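Local coordinates for lipopolysaccharide biosynthesis protein wbpB (Thermus thermophilus, PDB 3O9Z) that acts as an NAD-dependent sugar dehydrogenase in the biosynthesis of 2,3-diacetamido-2,3-dideoxy-D-mannuronic acid, a lipopolysaccharide sugar, at the interface of chains A and B. Sequence-based numbering; all coordinates share one arbitrary frame. Chains: chain A/B, Lipopolysaccharide biosynthesis protein wbpB.

The interface of chains A and B. Residues chain A 34, 55-57, 60, 84, 88, 91; chain B 34, 55-57, 60, 84, 88, 91.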
loop_
_atom_site.group_PDB
_atom_site.type_symbol
_atom_site.label_atom_id
_atom_site.label_comp_id
_atom_site.label_asym_id
_atom_site.label_seq_id
_atom_site.Cartn_x
_atom_site.Cartn_y
_atom_site.Cartn_z
ATOM N N LEU A 34 -15.881 -1.660 -1.489
ATOM C CA LEU A 34 -14.667 -0.887 -1.656
ATOM C C LEU A 34 -13.668 -1.371 -0.610
ATOM O O LEU A 34 -13.979 -1.373 0.590
ATOM C CB LEU A 34 -14.904 0.621 -1.381
ATOM C CG LEU A 34 -13.683 1.519 -1.292
ATOM C CD1 LEU A 34 -12.854 1.556 -2.581
ATOM C CD2 LEU A 34 -14.136 2.951 -0.883
ATOM N N GLU A 55 -10.374 1.606 -5.713
ATOM C CA GLU A 55 -10.170 3.059 -5.765
ATOM C C GLU A 55 -11.482 3.735 -5.312
ATOM O O GLU A 55 -12.558 3.542 -5.902
ATOM C CB GLU A 55 -9.931 3.533 -7.217
ATOM C CG GLU A 55 -8.886 2.651 -7.919
ATOM C CD GLU A 55 -7.578 2.596 -7.180
ATOM O OE1 GLU A 55 -7.010 1.490 -7.068
ATOM O OE2 GLU A 55 -7.090 3.622 -6.686
ATOM N N PRO A 56 -11.414 4.467 -4.191
ATOM C CA PRO A 56 -12.632 5.135 -3.726
ATOM C C PRO A 56 -13.308 6.001 -4.806
ATOM O O PRO A 56 -14.519 6.041 -4.793
ATOM C CB PRO A 56 -12.107 6.003 -2.568
ATOM C CG PRO A 56 -10.960 5.164 -2.008
ATOM C CD PRO A 56 -10.271 4.672 -3.276
ATOM N N GLU A 57 -12.531 6.668 -5.639
ATOM C CA GLU A 57 -13.083 7.588 -6.667
ATOM C C GLU A 57 -13.885 6.790 -7.657
ATOM O O GLU A 57 -14.967 7.210 -8.089
ATOM C CB GLU A 57 -11.996 8.403 -7.362
ATOM C CG GLU A 57 -11.074 9.215 -6.388
ATOM C CD GLU A 57 -9.780 8.499 -6.043
ATOM O OE1 GLU A 57 -8.725 9.137 -6.115
ATOM O OE2 GLU A 57 -9.833 7.266 -5.784
ATOM N N GLU A 60 -17.123 5.569 -5.965
ATOM C CA GLU A 60 -18.086 6.695 -5.900
ATOM C C GLU A 60 -18.737 6.917 -7.278
ATOM O O GLU A 60 -19.969 7.098 -7.311
ATOM C CB GLU A 60 -17.352 7.961 -5.433
ATOM C CG GLU A 60 -18.280 9.138 -5.152
ATOM C CD GLU A 60 -17.606 10.196 -4.333
ATOM O OE1 GLU A 60 -18.336 10.981 -3.695
ATOM O OE2 GLU A 60 -16.357 10.378 -4.454
ATOM N N LEU A 84 -11.721 7.428 8.481
ATOM C CA LEU A 84 -12.418 7.456 7.204
ATOM C C LEU A 84 -13.924 7.389 7.385
ATOM O O LEU A 84 -14.687 7.526 6.401
ATOM C CB LEU A 84 -11.973 6.243 6.348
ATOM C CG LEU A 84 -10.612 6.530 5.730
ATOM C CD1 LEU A 84 -9.933 5.171 5.399
ATOM C CD2 LEU A 84 -10.795 7.348 4.427
ATOM N N GLN A 88 -16.432 9.027 4.495
ATOM C CA GLN A 88 -17.239 8.013 3.841
ATOM C C GLN A 88 -18.735 8.161 4.067
ATOM O O GLN A 88 -19.555 7.848 3.215
ATOM C CB GLN A 88 -16.778 6.547 4.083
ATOM C CG GLN A 88 -15.385 6.334 3.523
ATOM C CD GLN A 88 -14.933 4.905 3.576
ATOM O OE1 GLN A 88 -15.348 4.117 4.419
ATOM N NE2 GLN A 88 -14.105 4.568 2.585
ATOM N N MET A 91 -19.610 10.780 1.718
ATOM C CA MET A 91 -19.787 10.196 0.389
ATOM C C MET A 91 -21.174 9.564 0.285
ATOM O O MET A 91 -21.886 9.764 -0.731
ATOM C CB MET A 91 -18.696 9.138 0.165
ATOM C CG MET A 91 -18.865 8.264 -1.101
ATOM S SD MET A 91 -17.327 7.292 -1.501
ATOM C CE MET A 91 -17.143 6.154 -0.115
ATOM N N LEU B 34 -3.626 15.641 -3.413
ATOM C CA LEU B 34 -3.936 14.261 -3.067
ATOM C C LEU B 34 -2.888 13.367 -3.700
ATOM O O LEU B 34 -2.580 13.479 -4.905
ATOM C CB LEU B 34 -5.327 13.891 -3.634
ATOM C CG LEU B 34 -5.727 12.418 -3.551
ATOM C CD1 LEU B 34 -5.858 11.973 -2.113
ATOM C CD2 LEU B 34 -7.039 12.202 -4.360
ATOM N N GLU B 55 -5.985 10.346 1.514
ATOM C CA GLU B 55 -7.259 9.642 1.391
ATOM C C GLU B 55 -8.186 10.409 0.443
ATOM O O GLU B 55 -8.562 11.539 0.757
ATOM C CB GLU B 55 -7.981 9.466 2.735
ATOM C CG GLU B 55 -7.091 9.097 3.941
ATOM C CD GLU B 55 -6.744 7.620 4.026
ATOM O OE1 GLU B 55 -6.150 7.208 5.044
ATOM O OE2 GLU B 55 -7.043 6.857 3.085
ATOM N N PRO B 56 -8.577 9.811 -0.685
ATOM C CA PRO B 56 -9.387 10.565 -1.643
ATOM C C PRO B 56 -10.680 11.079 -1.027
ATOM O O PRO B 56 -11.093 12.194 -1.355
ATOM C CB PRO B 56 -9.694 9.510 -2.725
ATOM C CG PRO B 56 -8.472 8.640 -2.696
ATOM C CD PRO B 56 -8.101 8.531 -1.244
ATOM N N GLU B 57 -11.313 10.323 -0.144
ATOM C CA GLU B 57 -12.595 10.740 0.408
ATOM C C GLU B 57 -12.383 11.955 1.325
ATOM O O GLU B 57 -13.260 12.834 1.383
ATOM C CB GLU B 57 -13.219 9.596 1.190
ATOM C CG GLU B 57 -13.294 8.224 0.420
ATOM C CD GLU B 57 -12.105 7.287 0.701
ATOM O OE1 GLU B 57 -12.477 6.108 0.866
ATOM O OE2 GLU B 57 -10.963 7.814 0.688
ATOM N N GLU B 60 -11.920 14.921 -0.902
ATOM C CA GLU B 60 -13.160 15.364 -1.535
ATOM C C GLU B 60 -13.990 16.132 -0.511
ATOM O O GLU B 60 -14.567 17.193 -0.833
ATOM C CB GLU B 60 -13.942 14.189 -2.073
ATOM C CG GLU B 60 -15.189 14.599 -2.818
ATOM C CD GLU B 60 -15.743 13.468 -3.640
ATOM O OE1 GLU B 60 -16.634 13.701 -4.484
ATOM O OE2 GLU B 60 -15.354 12.309 -3.378
ATOM N N LEU B 84 -7.426 6.504 -13.152
ATOM C CA LEU B 84 -8.018 7.387 -12.151
ATOM C C LEU B 84 -8.475 8.692 -12.785
ATOM O O LEU B 84 -9.155 9.474 -12.120
ATOM C CB LEU B 84 -7.059 7.670 -10.987
ATOM C CG LEU B 84 -7.062 6.466 -10.027
ATOM C CD1 LEU B 84 -5.895 6.611 -9.096
ATOM C CD2 LEU B 84 -8.355 6.420 -9.202
ATOM N N GLN B 88 -11.655 10.915 -11.195
ATOM C CA GLN B 88 -11.244 12.203 -10.599
ATOM C C GLN B 88 -11.824 13.399 -11.363
ATOM O O GLN B 88 -12.136 14.400 -10.740
ATOM C CB GLN B 88 -9.731 12.303 -10.438
ATOM C CG GLN B 88 -9.241 11.301 -9.371
ATOM C CD GLN B 88 -7.773 11.350 -9.197
ATOM O OE1 GLN B 88 -7.022 11.879 -9.990
ATOM N NE2 GLN B 88 -7.343 10.825 -8.037
ATOM N N MET B 91 -15.108 13.740 -10.021
ATOM C CA MET B 91 -15.071 14.405 -8.709
ATOM C C MET B 91 -15.048 15.923 -8.915
ATOM O O MET B 91 -15.769 16.695 -8.239
ATOM C CB MET B 91 -13.846 13.917 -7.925
ATOM C CG MET B 91 -13.627 14.655 -6.604
ATOM S SD MET B 91 -12.113 14.315 -5.626
ATOM C CE MET B 91 -12.438 12.904 -5.419
#
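A:Pro56 and B:Pro56, at the first turns of helices 56-68, form the apolar centre of this two-fold contact. Each proline ring lies against the flat carboxylate of the partner's Glu57, the two side chains crossing at about a right angle. B:Pro56 CB sits 3.5 Å from A:Glu57 CD. A:Glu57 has CG anti to its carbonyl carbon and then bends at chi2 (96°), which turns the carboxylate over that ring. Further out, the B:Met91 methyl CE touches A:Glu57 CG at 4.1 Å. The B:Leu84 methyl CD2 packs 3.8 Å from A:Glu55 CB, again crosswise. B:Leu84 CD2 also lies 3.8 Å from A:Glu57 OE2.

The polar grip is on the other carboxylate oxygen. The extended B:Gln88 runs alongside A:Glu57, and its amide NE2 donates to OE1 of A:Glu57 at 2.9 Å. The N-H points along the amide plane but meets OE1 from above the carboxylate plane. The twin bond joins A:Gln88 NE2 to B:Glu57 OE1 at 2.8 Å. An alanine in place of A:Glu57 would remove the acceptor for B:Gln88 and would probably loosen the packing on B:Pro56 and B:Met91.

At the rim, A:Glu60 and B:Glu60 meet tip to tip on extended chains. A:Glu60 OE2 and B:Glu60 OE2 are 2.4 Å apart, with the carboxylate planes turned by 58°. So short an approach suggests a shared proton, although no hydrogen is seen.

In the deposited assembly of four chains the patch joins two Rossmann-fold domains, and it may belong to the natural oligomer. Because Gln88 and Glu57 are both NAD-binding residues, the contact may link subunit pairing to the cofactor pocket.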